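Acyl-CoA dehydrogenase (Mycobacterium thermoresistibile, PDB 3NF4) probably catalyses the FAD-dependent alpha,beta-dehydrogenation of an acyl-CoA thioester to the corresponding trans-2-enoyl-CoA. Local coordinates at residues E25-I30 / L81-E86; S104-L109 / A243-D248; D341-F346 / Y355-Y360. One frame throughout, in Å; residues are numbered along the deposited sequence.

In the fold
Contacts 1 and 3 are buried and contact 2 is partly buried, yet their chemistry does not simply follow depth. Contact 1 pairs two helices of the N-terminal domain through a threonine-valine seam and a weak salt bridge; contact 3 joins neighbouring helices of the C-terminal domain by aliphatic and aromatic packing. Contact 2 links these two domains through one histidine-serine hydrogen bond and a CH-pi contact to an alanine. Helix 247-274 relates all three: residues of contacts 1 and 3 pack on it, and contact 2 includes its start. Helix 289-315 also touches contacts 1 and 3. Contacts 2 and 3 lie on opposite sides of the chain's centre, their centres about 36 Å apart.

Contact 1: residues E25-I30 / L81-E86; sequences ELTREI and LQVLEE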
loop_
_atom_site.group_PDB
_atom_site.type_symbol
_atom_site.label_atom_id
_atom_site.label_comp_id
_atom_site.label_asym_id
_atom_site.label_seq_id
_atom_site.Cartn_x
_atom_site.Cartn_y
_atom_site.Cartn_z
ATOM N N GLU A 25 -13.994 -0.730 -33.945
ATOM C CA GLU A 25 -15.386 -0.367 -34.117
ATOM C C GLU A 25 -16.238 -1.589 -34.378
ATOM O O GLU A 25 -17.337 -1.705 -33.838
ATOM C CB GLU A 25 -15.532 0.640 -35.258
ATOM C CG GLU A 25 -16.688 1.615 -35.065
ATOM C CD GLU A 25 -16.652 2.325 -33.704
ATOM O OE1 GLU A 25 -15.679 3.069 -33.425
ATOM O OE2 GLU A 25 -17.608 2.137 -32.912
ATOM N N LEU A 26 -15.745 -2.506 -35.200
ATOM C CA LEU A 26 -16.475 -3.754 -35.428
ATOM C C LEU A 26 -16.657 -4.578 -34.122
ATOM O O LEU A 26 -17.737 -5.137 -33.876
ATOM C CB LEU A 26 -15.818 -4.576 -36.541
ATOM C CG LEU A 26 -16.350 -5.984 -36.857
ATOM C CD1 LEU A 26 -17.758 -5.936 -37.460
ATOM C CD2 LEU A 26 -15.398 -6.725 -37.799
ATOM N N THR A 27 -15.606 -4.614 -33.293
ATOM C CA THR A 27 -15.617 -5.342 -32.007
ATOM C C THR A 27 -16.640 -4.799 -31.014
ATOM O O THR A 27 -17.327 -5.576 -30.368
ATOM C CB THR A 27 -14.210 -5.366 -31.329
ATOM O OG1 THR A 27 -13.234 -5.855 -32.260
ATOM C CG2 THR A 27 -14.219 -6.252 -30.083
ATOM N N ARG A 28 -16.746 -3.476 -30.908
ATOM C CA ARG A 28 -17.699 -2.844 -29.989
ATOM C C ARG A 28 -19.146 -3.184 -30.371
ATOM O O ARG A 28 -20.003 -3.408 -29.489
ATOM C CB ARG A 28 -17.485 -1.325 -29.931
ATOM C CG ARG A 28 -16.094 -0.927 -29.404
ATOM C CD ARG A 28 -15.878 0.591 -29.251
ATOM N NE ARG A 28 -17.034 1.313 -28.692
ATOM C CZ ARG A 28 -17.371 1.397 -27.393
ATOM N NH1 ARG A 28 -16.672 0.784 -26.424
ATOM N NH2 ARG A 28 -18.447 2.104 -27.057
ATOM N N GLU A 29 -19.390 -3.260 -31.682
ATOM C CA GLU A 29 -20.708 -3.578 -32.228
ATOM C C GLU A 29 -21.153 -5.020 -31.930
ATOM O O GLU A 29 -22.226 -5.239 -31.369
ATOM C CB GLU A 29 -20.774 -3.223 -33.748
ATOM C CG GLU A 29 -22.160 -3.333 -34.387
ATOM C CD GLU A 29 -23.288 -2.730 -33.525
ATOM O OE1 GLU A 29 -23.060 -1.641 -32.935
ATOM O OE2 GLU A 29 -24.393 -3.342 -33.438
ATOM N N ILE A 30 -20.322 -5.997 -32.291
ATOM C CA ILE A 30 -20.579 -7.419 -31.976
ATOM C C ILE A 30 -20.735 -7.671 -30.452
ATOM O O ILE A 30 -21.665 -8.371 -30.024
ATOM C CB ILE A 30 -19.452 -8.349 -32.543
ATOM C CG1 ILE A 30 -19.037 -7.955 -33.969
ATOM C CG2 ILE A 30 -19.841 -9.814 -32.465
ATOM C CD1 ILE A 30 -20.081 -8.245 -35.078
ATOM N N LEU A 81 -4.413 -7.162 -28.784
ATOM C CA LEU A 81 -4.631 -7.054 -27.340
ATOM C C LEU A 81 -5.733 -6.073 -26.945
ATOM O O LEU A 81 -6.447 -6.309 -25.943
ATOM C CB LEU A 81 -3.329 -6.715 -26.598
ATOM C CG LEU A 81 -2.250 -7.808 -26.587
ATOM C CD1 LEU A 81 -0.968 -7.347 -25.917
ATOM C CD2 LEU A 81 -2.783 -9.101 -25.942
ATOM N N GLN A 82 -5.874 -4.991 -27.731
ATOM C CA GLN A 82 -6.886 -3.954 -27.474
ATOM C C GLN A 82 -8.305 -4.412 -27.913
ATOM O O GLN A 82 -9.323 -3.945 -27.373
ATOM C CB GLN A 82 -6.471 -2.580 -28.093
ATOM C CG GLN A 82 -5.161 -1.960 -27.533
ATOM C CD GLN A 82 -4.908 -0.485 -27.933
ATOM O OE1 GLN A 82 -5.623 0.435 -27.506
ATOM N NE2 GLN A 82 -3.862 -0.261 -28.714
ATOM N N VAL A 83 -8.377 -5.331 -28.881
ATOM C CA VAL A 83 -9.650 -5.993 -29.216
ATOM C C VAL A 83 -10.094 -6.917 -28.069
ATOM O O VAL A 83 -11.276 -6.946 -27.672
ATOM C CB VAL A 83 -9.556 -6.836 -30.509
ATOM C CG1 VAL A 83 -10.797 -7.737 -30.649
ATOM C CG2 VAL A 83 -9.370 -5.947 -31.735
ATOM N N LEU A 84 -9.129 -7.675 -27.554
ATOM C CA LEU A 84 -9.318 -8.510 -26.373
ATOM C C LEU A 84 -9.799 -7.670 -25.173
ATOM O O LEU A 84 -10.689 -8.084 -24.430
ATOM C CB LEU A 84 -8.013 -9.242 -26.057
ATOM C CG LEU A 84 -8.096 -10.527 -25.221
ATOM C CD1 LEU A 84 -9.098 -11.549 -25.845
ATOM C CD2 LEU A 84 -6.715 -11.153 -25.034
ATOM N N GLU A 85 -9.243 -6.474 -25.010
ATOM C CA GLU A 85 -9.669 -5.584 -23.930
ATOM C C GLU A 85 -11.156 -5.157 -24.042
ATOM O O GLU A 85 -11.877 -5.096 -23.031
ATOM C CB GLU A 85 -8.737 -4.356 -23.849
ATOM C CG GLU A 85 -8.833 -3.610 -22.539
ATOM C CD GLU A 85 -8.469 -2.130 -22.604
ATOM O OE1 GLU A 85 -7.347 -1.730 -23.001
ATOM O OE2 GLU A 85 -9.312 -1.343 -22.171
ATOM N N GLU A 86 -11.595 -4.854 -25.268
ATOM C CA GLU A 86 -12.969 -4.408 -25.540
ATOM C C GLU A 86 -13.956 -5.538 -25.257
ATOM O O GLU A 86 -14.971 -5.321 -24.598
ATOM C CB GLU A 86 -13.126 -3.900 -26.986
ATOM C CG GLU A 86 -12.428 -2.552 -27.323
ATOM C CD GLU A 86 -13.060 -1.329 -26.642
ATOM O OE1 GLU A 86 -14.166 -1.447 -26.066
ATOM O OE2 GLU A 86 -12.448 -0.233 -26.675
#
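Thr27 and Val83 make the apolar part of the interface between helix 18-35 and helix 77-88, which run nearly parallel here at 22°, with axes 9.6 Å apart. Thr27 presents both of its branches to the same valine methyl: OG1 lies 3.5 Å from Val83 CG1, and CG2 follows at 3.8 Å from that CG1. The threonine methyl also reaches the next turn of helix 77-88, with Thr27 CG2 4.0 Å from Glu86 CB. Thr27 OG1 sits beside its own backbone N (chi1 -53°) and is hydrogen-bonded to Leu23 O in its own helix, which satisfies the hydroxyl while it packs on the valine. Leu61 and Leu64 extend this apolar patch.

The polar part is ionic. Arg28 bends at its third torsion and brings NH1 within 3.4 Å of Glu86 OE1, a weak hydrogen bond within a salt bridge. The carboxylate oxygen arrives at the edge of the guanidinium, in its plane, whereas the two flat groups are turned 81° against each other, and only the Arg28 NH1-Glu86 OE1 pair links the two charges across the segments. Glu86 has further arginine partners: Arg90 bridges to OE1 and Arg13 to OE2.

Three arginines thus gather round one buried carboxylate, an arrangement that would be expected to favour its ionised form, with Arg28 contributing the weak link from helix 18-35.

Contact 2: residues S104-L109 / A243-D248; sequences SSHPLL and AFSALD
His106, in the first turn of helix 106-111, reaches across to Ser245 and Ala246, where the chain passes from helix 239-245 into helix 247-274. Its CB starts out toward that segment, and with CG anti to the backbone N (chi1 165°) the imidazole is carried outward from its own helix. The CA atoms of His106 and Ala246 remain 7.1 Å apart, a gap that the side chain spans.

Beyond CG, the first ring atom to make contact is His106 CD2, which comes 3.8 Å from Ala246 CB. Ala246 CB lies off-centre over the imidazole, 4.2 Å from the centroid of the His106 ring, as a CH-pi contact. Its direction from that centroid is 29° off the ring normal, which brings the methyl over the CD2 and NE2 part of the ring.

The link is an interdomain one in the acyl-CoA dehydrogenase fold: His106 belongs to the helical N-terminal domain, while Ser245 and Ala246 belong to the C-terminal helical domain. The neighbouring Pro107 and Ala243 both pack on strand 175-181 of the middle beta domain, at Thr177 and Phe179 respectively, so all three domains come together here. The Ala246 side chain lies about 10 Å from the bound FAD.

On the other flank of NE2, His106 CE1 approaches the backbone, 3.9 Å from Ser245 O. The tip, His106 NE2, meets Ser245 OG at 2.9 Å in a nearly straight hydrogen bond of 173°. The hydroxyl oxygen lies at the ring edge, in the imidazole plane. Ser245 OG is also hydrogen-bonded to Ile242 O, within its own helix, and the side chains of both His106 and Ser245 rest against Phe111.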
loop_
_atom_site.group_PDB
_atom_site.type_symbol
_atom_site.label_atom_id
_atom_site.label_comp_id
_atom_site.label_asym_id
_atom_site.label_seq_id
_atom_site.Cartn_x
_atom_site.Cartn_y
_atom_site.Cartn_z
ATOM N N SER A 104 -3.628 -22.237 -27.494
ATOM C CA SER A 104 -3.822 -23.636 -27.899
ATOM C C SER A 104 -3.261 -23.940 -29.297
ATOM O O SER A 104 -2.783 -25.043 -29.553
ATOM C CB SER A 104 -5.289 -24.083 -27.757
ATOM O OG SER A 104 -6.047 -23.787 -28.921
ATOM N N SER A 105 -3.256 -22.952 -30.185
ATOM C CA SER A 105 -2.648 -23.176 -31.504
ATOM C C SER A 105 -1.128 -22.916 -31.567
ATOM O O SER A 105 -0.498 -23.166 -32.593
ATOM C CB SER A 105 -3.405 -22.406 -32.598
ATOM O OG SER A 105 -3.025 -21.047 -32.654
ATOM N N HIS A 106 -0.539 -22.450 -30.468
ATOM C CA HIS A 106 0.857 -21.947 -30.497
ATOM C C HIS A 106 1.978 -23.003 -30.703
ATOM O O HIS A 106 2.902 -22.755 -31.480
ATOM C CB HIS A 106 1.137 -21.025 -29.282
ATOM C CG HIS A 106 2.592 -20.760 -29.020
ATOM N ND1 HIS A 106 3.206 -19.572 -29.352
ATOM C CD2 HIS A 106 3.544 -21.517 -28.421
ATOM C CE1 HIS A 106 4.476 -19.614 -28.984
ATOM N NE2 HIS A 106 4.708 -20.787 -28.424
ATOM N N PRO A 107 1.915 -24.157 -30.008
ATOM C CA PRO A 107 2.912 -25.210 -30.249
ATOM C C PRO A 107 2.985 -25.727 -31.706
ATOM O O PRO A 107 4.077 -25.995 -32.196
ATOM C CB PRO A 107 2.456 -26.346 -29.327
ATOM C CG PRO A 107 1.719 -25.685 -28.283
ATOM C CD PRO A 107 0.995 -24.546 -28.932
ATOM N N LEU A 108 1.848 -25.869 -32.378
ATOM C CA LEU A 108 1.850 -26.376 -33.753
ATOM C C LEU A 108 2.450 -25.338 -34.706
ATOM O O LEU A 108 3.258 -25.685 -35.575
ATOM C CB LEU A 108 0.438 -26.800 -34.203
ATOM C CG LEU A 108 0.171 -27.293 -35.630
ATOM C CD1 LEU A 108 1.139 -28.413 -36.064
ATOM C CD2 LEU A 108 -1.294 -27.759 -35.817
ATOM N N LEU A 109 2.072 -24.073 -34.506
ATOM C CA LEU A 109 2.511 -22.986 -35.355
ATOM C C LEU A 109 4.019 -22.729 -35.309
ATOM O O LEU A 109 4.612 -22.388 -36.335
ATOM C CB LEU A 109 1.751 -21.705 -35.019
ATOM C CG LEU A 109 2.189 -20.452 -35.790
ATOM C CD1 LEU A 109 1.608 -20.415 -37.205
ATOM C CD2 LEU A 109 1.836 -19.182 -35.013
ATOM N N ALA A 243 6.430 -25.395 -23.685
ATOM C CA ALA A 243 5.582 -24.746 -22.682
ATOM C C ALA A 243 6.170 -23.421 -22.226
ATOM O O ALA A 243 5.433 -22.471 -21.992
ATOM C CB ALA A 243 5.333 -25.657 -21.488
ATOM N N PHE A 244 7.498 -23.371 -22.124
ATOM C CA PHE A 244 8.233 -22.174 -21.706
ATOM C C PHE A 244 8.068 -21.040 -22.712
ATOM O O PHE A 244 7.974 -19.867 -22.306
ATOM C CB PHE A 244 9.721 -22.499 -21.493
ATOM C CG PHE A 244 10.559 -21.320 -21.035
ATOM C CD1 PHE A 244 10.598 -20.949 -19.675
ATOM C CD2 PHE A 244 11.332 -20.593 -21.953
ATOM C CE1 PHE A 244 11.366 -19.870 -19.247
ATOM C CE2 PHE A 244 12.110 -19.499 -21.532
ATOM C CZ PHE A 244 12.129 -19.142 -20.175
ATOM N N SER A 245 7.994 -21.388 -24.002
ATOM C CA SER A 245 7.961 -20.397 -25.086
ATOM C C SER A 245 6.622 -19.713 -25.213
ATOM O O SER A 245 6.531 -18.655 -25.813
ATOM C CB SER A 245 8.362 -21.030 -26.439
ATOM O OG SER A 245 7.249 -21.545 -27.160
ATOM N N ALA A 246 5.579 -20.324 -24.660
ATOM C CA ALA A 246 4.241 -19.726 -24.667
ATOM C C ALA A 246 3.957 -18.715 -23.505
ATOM O O ALA A 246 2.968 -17.984 -23.556
ATOM C CB ALA A 246 3.195 -20.814 -24.710
ATOM N N LEU A 247 4.841 -18.657 -22.498
ATOM C CA LEU A 247 4.591 -17.897 -21.240
ATOM C C LEU A 247 4.390 -16.398 -21.490
ATOM O O LEU A 247 3.394 -15.804 -21.019
ATOM C CB LEU A 247 5.713 -18.119 -20.196
ATOM C CG LEU A 247 5.909 -19.514 -19.559
ATOM C CD1 LEU A 247 7.189 -19.595 -18.717
ATOM C CD2 LEU A 247 4.700 -19.967 -18.739
ATOM N N ASP A 248 5.332 -15.811 -22.238
ATOM C CA ASP A 248 5.315 -14.397 -22.595
ATOM C C ASP A 248 3.984 -13.969 -23.242
ATOM O O ASP A 248 3.390 -12.942 -22.848
ATOM C CB ASP A 248 6.517 -14.057 -23.493
ATOM C CG ASP A 248 7.867 -14.097 -22.736
ATOM O OD1 ASP A 248 7.891 -14.451 -21.538
ATOM O OD2 ASP A 248 8.926 -13.766 -23.341
#

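Contact 3: residues D341-F346 / Y355-Y360; sequences DAVQVF and YRVERY
Phe346 projects from helix 321-346 between Tyr355 and Val357, meeting one with each side of its ring. At the CE2 corner it leans over a face of the Tyr355 ring: Phe346 CE2 stands 3.8 Å above the tyrosine plane, displaced toward the rim, and lies 3.9 Å from Tyr355 CD1. The two rings are inclined at 51°, with centroids 5.3 Å apart, an oblique pairing.

The CD1-CE1 side of the phenyl ring is taken up by both methyls of Val357. Val357 CG1 meets Phe346 CE1 at 3.8 Å, while Val357 CG2 is placed over a ring face, offset toward the rim and 4.1 Å from Phe346 CD1. Val357 CG1 is anti to its own carbonyl carbon (chi1 -66°), leaving CG2 between the backbone N and that carbon; with CB already directed at helix 321-346, this rotation lets both methyls reach the phenyl ring. Besides these contacts, the Phe346 ring stacks with Tyr272 of helix 247-274.

Further back along helix 321-346, Ala342 CB touches Val357 CG1 at 4.2 Å. Val343 turns its CG2 onto the backbone of the other segment, 3.8 Å from Val357 O, where the CA atoms of the two segments come nearest, those of Val343 and Val357.

Next to this apolar seam, Gln344 hydrogen-bonds to Lys365 and Gln375 of a second subunit. The arrangement is that of consecutive helices closed against each other across a short loop, with Tyr355 of the connection covering the end of the seam, here within the C-terminal helical domain of the acyl-CoA dehydrogenase fold and beside a subunit interface.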
loop_
_atom_site.group_PDB
_atom_site.type_symbol
_atom_site.label_atom_id
_atom_site.label_comp_id
_atom_site.label_asym_id
_atom_site.label_seq_id
_atom_site.Cartn_x
_atom_site.Cartn_y
_atom_site.Cartn_z
ATOM N N ASP A 341 -12.790 -1.037 -4.860
ATOM C CA ASP A 341 -13.198 0.367 -4.703
ATOM C C ASP A 341 -14.491 0.740 -5.492
ATOM O O ASP A 341 -15.194 1.670 -5.107
ATOM C CB ASP A 341 -12.041 1.295 -5.129
ATOM C CG ASP A 341 -10.852 1.274 -4.144
ATOM O OD1 ASP A 341 -11.004 0.887 -2.964
ATOM O OD2 ASP A 341 -9.740 1.639 -4.556
ATOM N N ALA A 342 -14.809 0.029 -6.571
ATOM C CA ALA A 342 -16.048 0.310 -7.270
ATOM C C ALA A 342 -17.314 -0.082 -6.449
ATOM O O ALA A 342 -18.341 0.603 -6.558
ATOM C CB ALA A 342 -16.070 -0.274 -8.714
ATOM N N VAL A 343 -17.249 -1.167 -5.666
ATOM C CA VAL A 343 -18.333 -1.561 -4.758
ATOM C C VAL A 343 -18.443 -0.467 -3.692
ATOM O O VAL A 343 -19.536 -0.065 -3.313
ATOM C CB VAL A 343 -18.031 -2.933 -4.062
ATOM C CG1 VAL A 343 -19.128 -3.307 -3.009
ATOM C CG2 VAL A 343 -17.967 -4.001 -5.090
ATOM N N GLN A 344 -17.289 -0.004 -3.214
ATOM C CA GLN A 344 -17.202 1.079 -2.243
ATOM C C GLN A 344 -17.955 2.370 -2.692
ATOM O O GLN A 344 -18.738 2.933 -1.920
ATOM C CB GLN A 344 -15.714 1.352 -1.903
ATOM C CG GLN A 344 -15.455 2.175 -0.597
ATOM C CD GLN A 344 -15.923 1.451 0.650
ATOM O OE1 GLN A 344 -16.047 0.219 0.651
ATOM N NE2 GLN A 344 -16.210 2.219 1.725
ATOM N N VAL A 345 -17.727 2.808 -3.936
ATOM C CA VAL A 345 -18.438 3.959 -4.545
ATOM C C VAL A 345 -19.999 3.820 -4.531
ATOM O O VAL A 345 -20.709 4.779 -4.218
ATOM C CB VAL A 345 -17.879 4.267 -5.967
ATOM C CG1 VAL A 345 -18.726 5.282 -6.694
ATOM C CG2 VAL A 345 -16.395 4.740 -5.884
ATOM N N PHE A 346 -20.521 2.622 -4.814
ATOM C CA PHE A 346 -21.979 2.401 -4.767
ATOM C C PHE A 346 -22.625 2.410 -3.346
ATOM O O PHE A 346 -23.837 2.627 -3.215
ATOM C CB PHE A 346 -22.350 1.110 -5.502
ATOM C CG PHE A 346 -22.387 1.233 -7.019
ATOM C CD1 PHE A 346 -21.201 1.364 -7.759
ATOM C CD2 PHE A 346 -23.600 1.165 -7.705
ATOM C CE1 PHE A 346 -21.215 1.434 -9.147
ATOM C CE2 PHE A 346 -23.651 1.262 -9.130
ATOM C CZ PHE A 346 -22.447 1.387 -9.850
ATOM N N TYR A 355 -26.826 -4.643 -9.107
ATOM C CA TYR A 355 -25.813 -4.091 -10.008
ATOM C C TYR A 355 -24.721 -5.119 -10.313
ATOM O O TYR A 355 -24.639 -6.165 -9.653
ATOM C CB TYR A 355 -25.214 -2.794 -9.432
ATOM C CG TYR A 355 -26.247 -1.739 -9.206
ATOM C CD1 TYR A 355 -26.678 -0.904 -10.257
ATOM C CD2 TYR A 355 -26.831 -1.600 -7.966
ATOM C CE1 TYR A 355 -27.678 0.060 -10.049
ATOM C CE2 TYR A 355 -27.814 -0.653 -7.740
ATOM C CZ TYR A 355 -28.244 0.176 -8.772
ATOM O OH TYR A 355 -29.227 1.105 -8.493
ATOM N N ARG A 356 -23.885 -4.795 -11.302
ATOM C CA ARG A 356 -22.797 -5.667 -11.785
ATOM C C ARG A 356 -21.480 -5.660 -10.954
ATOM O O ARG A 356 -20.697 -6.598 -11.032
ATOM C CB ARG A 356 -22.492 -5.317 -13.246
ATOM C CG ARG A 356 -23.565 -5.768 -14.231
ATOM C CD ARG A 356 -23.147 -5.454 -15.675
ATOM N NE ARG A 356 -24.024 -6.097 -16.659
ATOM C CZ ARG A 356 -24.009 -5.859 -17.974
ATOM N NH1 ARG A 356 -23.165 -4.975 -18.488
ATOM N NH2 ARG A 356 -24.852 -6.495 -18.778
ATOM N N VAL A 357 -21.234 -4.606 -10.176
ATOM C CA VAL A 357 -19.929 -4.429 -9.509
ATOM C C VAL A 357 -19.537 -5.562 -8.511
ATOM O O VAL A 357 -18.348 -5.860 -8.352
ATOM C CB VAL A 357 -19.760 -3.011 -8.893
ATOM C CG1 VAL A 357 -19.731 -1.980 -9.998
ATOM C CG2 VAL A 357 -20.901 -2.685 -7.901
ATOM N N GLU A 358 -20.530 -6.208 -7.888
ATOM C CA GLU A 358 -20.226 -7.320 -6.972
ATOM C C GLU A 358 -19.719 -8.535 -7.749
ATOM O O GLU A 358 -18.828 -9.249 -7.273
ATOM C CB GLU A 358 -21.406 -7.672 -6.060
ATOM C CG GLU A 358 -22.604 -8.338 -6.783
ATOM C CD GLU A 358 -22.414 -9.855 -7.007
ATOM O OE1 GLU A 358 -23.054 -10.415 -7.944
ATOM O OE2 GLU A 358 -21.605 -10.458 -6.252
ATOM N N ARG A 359 -20.249 -8.746 -8.960
ATOM C CA ARG A 359 -19.707 -9.785 -9.841
ATOM C C ARG A 359 -18.257 -9.468 -10.304
ATOM O O ARG A 359 -17.394 -10.366 -10.334
ATOM C CB ARG A 359 -20.638 -10.010 -11.044
ATOM C CG ARG A 359 -20.066 -10.960 -12.115
ATOM C CD ARG A 359 -21.142 -11.499 -13.140
ATOM N NE ARG A 359 -21.786 -10.445 -13.953
ATOM C CZ ARG A 359 -21.295 -9.927 -15.083
ATOM N NH1 ARG A 359 -20.132 -10.325 -15.598
ATOM N NH2 ARG A 359 -21.984 -8.993 -15.726
ATOM N N TYR A 360 -17.998 -8.204 -10.670
ATOM C CA TYR A 360 -16.667 -7.805 -11.188
ATOM C C TYR A 360 -15.575 -8.061 -10.142
ATOM O O TYR A 360 -14.511 -8.577 -10.481
ATOM C CB TYR A 360 -16.640 -6.340 -11.696
ATOM C CG TYR A 360 -17.484 -6.055 -12.965
ATOM C CD1 TYR A 360 -17.811 -7.073 -13.872
ATOM C CD2 TYR A 360 -17.931 -4.762 -13.255
ATOM C CE1 TYR A 360 -18.578 -6.815 -15.014
ATOM C CE2 TYR A 360 -18.682 -4.502 -14.365
ATOM C CZ TYR A 360 -18.997 -5.531 -15.252
ATOM O OH TYR A 360 -19.732 -5.241 -16.379
#